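PDB 3ZLC: ER-derived vesicles protein ERV41 from Saccharomyces cerevisiae, which is a constituent of COPII-coated vesicles, helps carry a subset of secretory proteins from the endoplasmic reticulum to the Golgi, and facilitates retrograde transport. Local coordinates for residues 36-41 against 46-51; 161-166 against 193-198. One frame throughout, in Å; residues are numbered along the deposited sequence. Where two conformers were deposited one is given.

Interaction 1. Residues 36-41 against 46-51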
ATOM      1  N   GLN A  36      -3.074  13.434  -0.808  1.00 20.32           N
ATOM      2  CA  GLN A  36      -1.674  13.682  -1.131  1.00 21.02           C
ATOM      3  C   GLN A  36      -0.849  12.452  -0.754  1.00 23.35           C
ATOM      4  O   GLN A  36      -1.156  11.743   0.219  1.00 22.98           O
ATOM      5  CB  GLN A  36      -1.150  14.943  -0.431  1.00 27.76           C
ATOM      6  CG  GLN A  36      -0.962  14.804   1.078  1.00 33.78           C
ATOM      7  CD  GLN A  36      -0.204  15.980   1.679  1.00 51.86           C
ATOM      8  OE1 GLN A  36       0.839  16.390   1.161  1.00 57.31           O
ATOM      9  NE2 GLN A  36      -0.728  16.528   2.772  1.00 53.15           N
ATOM     10  N   ILE A  37       0.188  12.180  -1.535  1.00 23.45           N
ATOM     11  CA  ILE A  37       1.022  11.002  -1.291  1.00 22.74           C
ATOM     12  C   ILE A  37       2.460  11.485  -1.136  1.00 23.38           C
ATOM     13  O   ILE A  37       2.983  12.171  -2.029  1.00 24.95           O
ATOM     14  CB  ILE A  37       0.869   9.997  -2.434  1.00 19.99           C
ATOM     15  CG1 ILE A  37      -0.597   9.551  -2.532  1.00 23.00           C
ATOM     16  CG2 ILE A  37       1.796   8.779  -2.251  1.00 16.82           C
ATOM     17  CD1 ILE A  37      -0.858   8.652  -3.669  1.00 29.61           C
ATOM     18  N   ASN A  38       3.068  11.184   0.015  1.00 21.27           N
ATOM     19  CA  ASN A  38       4.431  11.621   0.314  0.75 25.42           C
ATOM     20  C   ASN A  38       5.367  10.437   0.573  1.00 23.83           C
ATOM     21  O   ASN A  38       4.932   9.386   1.053  1.00 22.11           O
ATOM     22  CB  ASN A  38       4.443  12.525   1.550  0.75 25.60           C
ATOM     23  CG  ASN A  38       3.874  13.919   1.278  0.75 36.26           C
ATOM     24  OD1 ASN A  38       4.599  14.834   0.879  0.75 35.87           O
ATOM     25  ND2 ASN A  38       2.572  14.085   1.513  0.75 31.83           N
ATOM     26  N   VAL A  39       6.648  10.619   0.265  1.00 21.24           N
ATOM     27  CA  VAL A  39       7.679   9.655   0.642  1.00 21.28           C
ATOM     28  C   VAL A  39       8.663  10.411   1.521  1.00 23.04           C
ATOM     29  O   VAL A  39       8.985  11.584   1.264  1.00 22.11           O
ATOM     30  CB  VAL A  39       8.422   9.044  -0.578  1.00 29.12           C
ATOM     31  CG1 VAL A  39       9.651   8.263  -0.121  1.00 32.87           C
ATOM     32  CG2 VAL A  39       7.522   8.117  -1.342  1.00 31.64           C
ATOM     33  N   ARG A  40       9.118   9.785   2.597  1.00 21.02           N
ATOM     34  CA  ARG A  40      10.259  10.358   3.288  1.00 27.37           C
ATOM     35  C   ARG A  40      11.156   9.246   3.778  1.00 33.25           C
ATOM     36  O   ARG A  40      10.707   8.107   3.931  1.00 26.06           O
ATOM     37  CB  ARG A  40       9.836  11.292   4.418  1.00 42.26           C
ATOM     38  CG  ARG A  40       8.943  10.670   5.456  1.00 50.18           C
ATOM     39  CD  ARG A  40       9.179  11.363   6.784  1.00 66.13           C
ATOM     40  NE  ARG A  40       8.408  10.767   7.872  1.00 78.02           N
ATOM     41  CZ  ARG A  40       8.365  11.248   9.111  1.00 83.49           C
ATOM     42  NH1 ARG A  40       9.048  12.342   9.423  1.00 80.96           N
ATOM     43  NH2 ARG A  40       7.637  10.636  10.034  1.00 85.23           N
ATOM     44  N   ASP A  41      12.431   9.556   3.990  1.00 26.76           N
ATOM     45  CA  ASP A  41      13.348   8.545   4.507  1.00 28.54           C
ATOM     46  C   ASP A  41      14.407   9.159   5.407  1.00 39.30           C
ATOM     47  O   ASP A  41      14.384  10.364   5.674  1.00 39.48           O
ATOM     48  CB  ASP A  41      13.951   7.684   3.374  1.00 32.78           C
ATOM     49  CG  ASP A  41      14.792   8.489   2.381  1.00 40.39           C
ATOM     50  OD1 ASP A  41      15.564   9.373   2.802  1.00 44.23           O
ATOM     51  OD2 ASP A  41      14.693   8.213   1.166  1.00 42.65           O
ATOM     52  N   ARG A  46      10.149  15.107   3.641  1.00 60.32           N
ATOM     53  CA  ARG A  46       9.018  14.703   2.801  1.00 55.73           C
ATOM     54  C   ARG A  46       9.121  15.177   1.357  1.00 50.31           C
ATOM     55  O   ARG A  46       9.288  16.371   1.088  1.00 46.39           O
ATOM     56  CB  ARG A  46       7.699  15.198   3.388  1.00 62.70           C
ATOM     57  CG  ARG A  46       7.378  14.591   4.729  1.00 68.28           C
ATOM     58  CD  ARG A  46       5.933  14.129   4.811  1.00 70.88           C
ATOM     59  NE  ARG A  46       5.322  14.547   6.070  1.00 79.14           N
ATOM     60  CZ  ARG A  46       5.645  14.050   7.262  1.00 85.09           C
ATOM     61  NH1 ARG A  46       6.575  13.111   7.367  1.00 86.31           N
ATOM     62  NH2 ARG A  46       5.039  14.494   8.354  1.00 84.93           N
ATOM     63  N   LYS A  47       9.034  14.220   0.439  1.00 45.67           N
ATOM     64  CA  LYS A  47       8.954  14.501  -0.988  1.00 45.66           C
ATOM     65  C   LYS A  47       7.570  14.113  -1.501  1.00 36.90           C
ATOM     66  O   LYS A  47       7.149  12.951  -1.373  1.00 30.84           O
ATOM     67  CB  LYS A  47      10.030  13.724  -1.754  1.00 49.28           C
ATOM     68  CG  LYS A  47       9.921  13.827  -3.273  1.00 60.17           C
ATOM     69  CD  LYS A  47      11.125  13.194  -3.968  1.00 68.40           C
ATOM     70  CE  LYS A  47      11.134  11.670  -3.846  1.00 67.47           C
ATOM     71  NZ  LYS A  47      12.394  11.068  -4.386  1.00 64.42           N
ATOM     72  N   LEU A  48       6.868  15.085  -2.074  1.00 29.17           N
ATOM     73  CA  LEU A  48       5.565  14.834  -2.694  1.00 33.59           C
ATOM     74  C   LEU A  48       5.695  13.901  -3.891  1.00 34.02           C
ATOM     75  O   LEU A  48       6.485  14.145  -4.807  1.00 36.61           O
ATOM     76  CB  LEU A  48       4.909  16.144  -3.131  1.00 31.36           C
ATOM     77  CG  LEU A  48       3.891  16.766  -2.173  1.00 40.99           C
ATOM     78  CD1 LEU A  48       3.425  18.122  -2.691  1.00 50.30           C
ATOM     79  CD2 LEU A  48       2.706  15.849  -1.985  1.00 38.89           C
ATOM     80  N   VAL A  49       4.937  12.812  -3.876  1.00 26.03           N
ATOM     81  CA  VAL A  49       4.893  11.933  -5.026  1.00 31.14           C
ATOM     82  C   VAL A  49       3.766  12.426  -5.918  1.00 43.80           C
ATOM     83  O   VAL A  49       2.584  12.329  -5.575  1.00 40.43           O
ATOM     84  CB  VAL A  49       4.640  10.474  -4.634  1.00 39.49           C
ATOM     85  CG1 VAL A  49       4.401   9.651  -5.886  1.00 45.54           C
ATOM     86  CG2 VAL A  49       5.813   9.934  -3.859  1.00 33.19           C
ATOM     87  N   LEU A  50       4.134  12.995  -7.054  1.00 54.20           N
ATOM     88  CA  LEU A  50       3.138  13.517  -7.967  1.00 55.22           C
ATOM     89  C   LEU A  50       3.193  12.737  -9.262  1.00 42.56           C
ATOM     90  O   LEU A  50       2.240  12.044  -9.624  1.00 46.90           O
ATOM     91  CB  LEU A  50       3.375  15.006  -8.216  1.00 61.67           C
ATOM     92  CG  LEU A  50       2.977  15.921  -7.055  1.00 65.05           C
ATOM     93  CD1 LEU A  50       3.462  17.341  -7.276  1.00 66.26           C
ATOM     94  CD2 LEU A  50       1.466  15.909  -6.858  1.00 63.42           C
ATOM     95  N   GLU A  51       4.335  12.819  -9.935  1.00 41.57           N
ATOM     96  CA  GLU A  51       4.462  12.288 -11.283  1.00 48.60           C
ATOM     97  C   GLU A  51       4.627  10.772 -11.365  1.00 43.04           C
ATOM     98  O   GLU A  51       4.407  10.199 -12.429  1.00 44.42           O
ATOM     99  CB  GLU A  51       5.589  13.005 -12.050  1.00 60.59           C
ATOM    100  CG  GLU A  51       6.988  12.806 -11.484  1.00 66.35           C
ATOM    101  CD  GLU A  51       8.058  13.459 -12.347  1.00 72.30           C
ATOM    102  OE1 GLU A  51       8.105  14.707 -12.400  1.00 73.71           O
ATOM    103  OE2 GLU A  51       8.857  12.720 -12.965  1.00 71.91           O
TER
HETATM  104  O   HOH W   1       0.664  13.613  -4.136  1.00 41.88           O
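Val-39 and Lys-47 form the antiparallel hydrogen-bonded pair of this hairpin: Lys-47 N gives a practically straight bond to Val-39 O (2.8 Å, 179°), and Val-39 N returns one to Lys-47 O at 2.9 Å. Next comes the non-hydrogen-bonded pair Asn-38 and Leu-48, and beyond it Val-49 N reaches Ile-37 O at 2.8 Å. The ladder then lets in a water, which accepts from Ile-37 N and donates to Val-49 O (2.7 Å), standing in for a direct bond between the two segments.

On the face that carries Val-39, Val-49 fits in beside Ile-37 and Val-39. With CG1 anti to the backbone N (chi1 172°), its CG2 is turned anti to the carbonyl carbon and meets Val-39 CG2 at 3.5 Å, while its CB lies near Ile-37 CG2. This apolar patch continues onto Val-119, Ile-123 and Val-125 of strand 117-126.

The face with Asn-38 and Leu-48 is more polar. Asn-38 was deposited in two conformers, so the contacts of its amide hold for one of them and are less certain. There, Leu-48 CD2 sits 3.6 Å from Asn-38 OD1, and Asn-38 ND2 donates to Gln-36 OE1 at 2.9 Å, from well above the carbonyl plane of Gln-36. Leu-48 CD2 also touches Gln-36 OE1. The Arg-46 side chain crosses that of Asn-38 at about a right angle, its CD against Asn-38 CB. Further out, Arg-40 and Arg-46 run side by side with guanidinium planes 80° apart, NH1 of Arg-46 over the Arg-40 face; these like charges come close without bonding, and a crystal neighbour touching Arg-46 may influence its position.

The whole is a beta hairpin in which a short strand borders strand 35-41, whose other edge pairs with strand 130-136. Ile-37, Val-39 and Val-49 face strand 117-126 of the other layer, as in a beta sandwich.

Interaction 2. Residues 161-166 against 193-198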
ATOM      1  N   PHE A 161       1.201  -4.357  -3.383  1.00 13.88           N
ATOM      2  CA  PHE A 161       2.213  -3.556  -2.710  1.00 11.75           C
ATOM      3  C   PHE A 161       3.474  -4.414  -2.649  1.00 13.60           C
ATOM      4  O   PHE A 161       3.517  -5.402  -1.919  1.00 15.11           O
ATOM      5  CB  PHE A 161       1.779  -3.155  -1.300  1.00 10.00           C
ATOM      6  CG  PHE A 161       2.686  -2.143  -0.683  1.00 14.95           C
ATOM      7  CD1 PHE A 161       2.639  -0.820  -1.104  1.00 13.49           C
ATOM      8  CD2 PHE A 161       3.612  -2.510   0.290  1.00 13.37           C
ATOM      9  CE1 PHE A 161       3.487   0.134  -0.558  1.00 12.51           C
ATOM     10  CE2 PHE A 161       4.461  -1.567   0.839  1.00 18.97           C
ATOM     11  CZ  PHE A 161       4.404  -0.244   0.412  1.00 15.34           C
ATOM     12  N   SER A 162       4.477  -4.068  -3.450  1.00 18.28           N
ATOM     13  CA  SER A 162       5.658  -4.922  -3.597  1.00 15.83           C
ATOM     14  C   SER A 162       6.890  -4.045  -3.758  1.00 18.79           C
ATOM     15  O   SER A 162       6.774  -2.825  -3.999  1.00 15.15           O
ATOM     16  CB  SER A 162       5.508  -5.851  -4.812  1.00 14.03           C
ATOM     17  OG  SER A 162       5.439  -5.097  -6.010  1.00 12.65           O
ATOM     18  N   PHE A 163       8.057  -4.670  -3.618  1.00 15.28           N
ATOM     19  CA  PHE A 163       9.355  -3.992  -3.713  1.00 11.44           C
ATOM     20  C   PHE A 163      10.162  -4.674  -4.785  1.00 15.01           C
ATOM     21  O   PHE A 163      10.362  -5.906  -4.738  1.00 16.41           O
ATOM     22  CB  PHE A 163      10.124  -4.136  -2.396  1.00 11.50           C
ATOM     23  CG  PHE A 163       9.458  -3.458  -1.235  1.00 13.20           C
ATOM     24  CD1 PHE A 163       8.470  -4.105  -0.511  1.00 13.61           C
ATOM     25  CD2 PHE A 163       9.794  -2.152  -0.895  1.00 13.41           C
ATOM     26  CE1 PHE A 163       7.835  -3.476   0.561  1.00 20.98           C
ATOM     27  CE2 PHE A 163       9.164  -1.505   0.184  1.00 12.90           C
ATOM     28  CZ  PHE A 163       8.184  -2.174   0.906  1.00 12.87           C
ATOM     29  N   GLY A 164      10.638  -3.891  -5.750  1.00 13.38           N
ATOM     30  CA  GLY A 164      11.532  -4.426  -6.764  1.00 16.08           C
ATOM     31  C   GLY A 164      10.810  -4.975  -7.985  1.00 20.50           C
ATOM     32  O   GLY A 164       9.728  -4.501  -8.352  1.00 22.94           O
ATOM     33  N   ASP A 165      11.426  -5.956  -8.641  1.00 18.00           N
ATOM     34  CA  ASP A 165      10.856  -6.535  -9.850  1.00 15.97           C
ATOM     35  C   ASP A 165       9.874  -7.668  -9.514  1.00 21.35           C
ATOM     36  O   ASP A 165      10.150  -8.511  -8.665  1.00 19.89           O
ATOM     37  CB  ASP A 165      11.982  -7.105 -10.714  1.00 18.32           C
ATOM     38  CG  ASP A 165      12.915  -6.027 -11.234  1.00 21.36           C
ATOM     39  OD1 ASP A 165      12.437  -4.908 -11.482  1.00 22.40           O
ATOM     40  OD2 ASP A 165      14.124  -6.298 -11.376  1.00 18.93           O
ATOM     41  N   PHE A 166       8.740  -7.711 -10.194  1.00 21.31           N
ATOM     42  CA  PHE A 166       7.801  -8.796  -9.936  1.00 29.58           C
ATOM     43  C   PHE A 166       8.446 -10.102 -10.404  1.00 19.56           C
ATOM     44  O   PHE A 166       9.283 -10.103 -11.314  1.00 17.76           O
ATOM     45  CB  PHE A 166       6.457  -8.544 -10.621  1.00 42.63           C
ATOM     46  CG  PHE A 166       5.265  -8.862  -9.746  1.00 50.50           C
ATOM     47  CD1 PHE A 166       4.959  -8.063  -8.640  1.00 51.04           C
ATOM     48  CD2 PHE A 166       4.454  -9.961 -10.024  1.00 45.11           C
ATOM     49  CE1 PHE A 166       3.865  -8.355  -7.822  1.00 45.68           C
ATOM     50  CE2 PHE A 166       3.349 -10.254  -9.224  1.00 49.46           C
ATOM     51  CZ  PHE A 166       3.058  -9.450  -8.114  1.00 52.68           C
ATOM     52  N   THR A 193       6.652  -2.914   7.154  1.00 11.93           N
ATOM     53  CA  THR A 193       7.105  -3.981   6.259  1.00 15.01           C
ATOM     54  C   THR A 193       8.610  -4.137   6.363  1.00 20.52           C
ATOM     55  O   THR A 193       9.344  -3.138   6.366  1.00 22.57           O
ATOM     56  CB  THR A 193       6.735  -3.692   4.789  1.00 17.38           C
ATOM     57  OG1 THR A 193       7.396  -2.493   4.340  1.00 15.33           O
ATOM     58  CG2 THR A 193       5.216  -3.567   4.638  1.00 14.13           C
ATOM     59  N   SER A 194       9.077  -5.378   6.464  1.00 14.83           N
ATOM     60  CA  SER A 194      10.516  -5.628   6.576  1.00 12.70           C
ATOM     61  C   SER A 194      10.911  -6.422   5.341  1.00 13.94           C
ATOM     62  O   SER A 194      10.421  -7.544   5.119  1.00 14.43           O
ATOM     63  CB  SER A 194      10.833  -6.415   7.846  1.00 15.00           C
ATOM     64  OG  SER A 194      12.242  -6.595   8.007  1.00 20.76           O
ATOM     65  N   VAL A 195      11.801  -5.842   4.542  1.00 16.21           N
ATOM     66  CA  VAL A 195      12.044  -6.289   3.179  1.00 13.21           C
ATOM     67  C   VAL A 195      13.352  -7.077   3.095  1.00 22.62           C
ATOM     68  O   VAL A 195      14.396  -6.626   3.581  1.00 15.12           O
ATOM     69  CB  VAL A 195      12.079  -5.060   2.222  1.00 15.84           C
ATOM     70  CG1 VAL A 195      12.226  -5.492   0.760  1.00 12.65           C
ATOM     71  CG2 VAL A 195      10.796  -4.234   2.384  1.00 11.78           C
ATOM     72  N   VAL A 196      13.288  -8.252   2.478  1.00 17.01           N
ATOM     73  CA  VAL A 196      14.457  -9.121   2.352  1.00 18.75           C
ATOM     74  C   VAL A 196      14.767  -9.302   0.885  1.00 18.04           C
ATOM     75  O   VAL A 196      13.891  -9.736   0.129  1.00 16.84           O
ATOM     76  CB  VAL A 196      14.168 -10.506   2.940  1.00 22.29           C
ATOM     77  CG1 VAL A 196      15.421 -11.401   2.866  1.00 24.47           C
ATOM     78  CG2 VAL A 196      13.708 -10.377   4.358  1.00 25.22           C
ATOM     79  N   PRO A 197      16.007  -8.954   0.459  1.00 15.47           N
ATOM     80  CA  PRO A 197      16.356  -9.174  -0.945  1.00 15.24           C
ATOM     81  C   PRO A 197      16.648 -10.652  -1.156  1.00 22.96           C
ATOM     82  O   PRO A 197      17.205 -11.308  -0.272  1.00 18.09           O
ATOM     83  CB  PRO A 197      17.645  -8.355  -1.122  1.00 24.36           C
ATOM     84  CG  PRO A 197      18.305  -8.410   0.254  1.00 22.89           C
ATOM     85  CD  PRO A 197      17.117  -8.343   1.224  1.00 20.69           C
ATOM     86  N   THR A 198      16.273 -11.189  -2.310  1.00 18.57           N
ATOM     87  CA  THR A 198      16.502 -12.611  -2.546  1.00 22.34           C
ATOM     88  C   THR A 198      17.224 -12.855  -3.864  1.00 26.11           C
ATOM     89  O   THR A 198      17.068 -12.104  -4.826  1.00 24.10           O
ATOM     90  CB  THR A 198      15.187 -13.383  -2.552  1.00 25.48           C
ATOM     91  OG1 THR A 198      14.284 -12.767  -3.485  1.00 29.67           O
ATOM     92  CG2 THR A 198      14.572 -13.387  -1.164  1.00 20.99           C
TER
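Phe-163 and Val-195 make a buried apolar contact between the two layers of the sandwich, joining strand 156-163 of one sheet to strand 188-200 of the other. The axes of the touching strands approach to 9.2 Å and cross at -42°, and side chains alone bridge them.

Val-195 CG2 sits squarely over the Phe-163 ring, 3.5 Å from its centroid and 10° off the ring normal, a clear CH-pi contact. With chi1 at -64°, CG of Phe-163 lies anti to the carbonyl carbon, and the ring reaches across to present its face to that methyl. Its outer end, CZ, comes to 3.5 Å from Thr-193 OG1, a hydroxyl whose polar need is met by Lys-237 O rather than by the ring. Phe-161 adds a looser touch, its CE2 near Thr-193 CG2. Tyr-212 meets the Phe-163 ring edge-to-face, and Phe-236 stacks on Phe-161.

Replacing Phe-163 with an alanine would probably open a gap between the layers, with Val-195 CG2 stripped of its aromatic cover and Tyr-212 of its edge-to-face partner. Aromatic and branched side chains meeting between facing sheets in this way form the core of a beta sandwich.

Interaction 1 closes before interaction 2 opens along the chain, and their centres lie 19 Å apart, with about 9 Å between nearest atoms and no touch. Both involve the larger mixed sheet: strand 35-41 with its short partner 47-48 belongs to it, as does strand 188-200. The difference lies in direction. Residues 36-41 and 46-51 pair within that sheet, whereas residues 161-166 reach it from the other sheet, which faces it. Together the two contacts are examples of pairing within a layer and packing between layers in the lumenal domain of Erv41p, drawing on an early and a late part of the sequence.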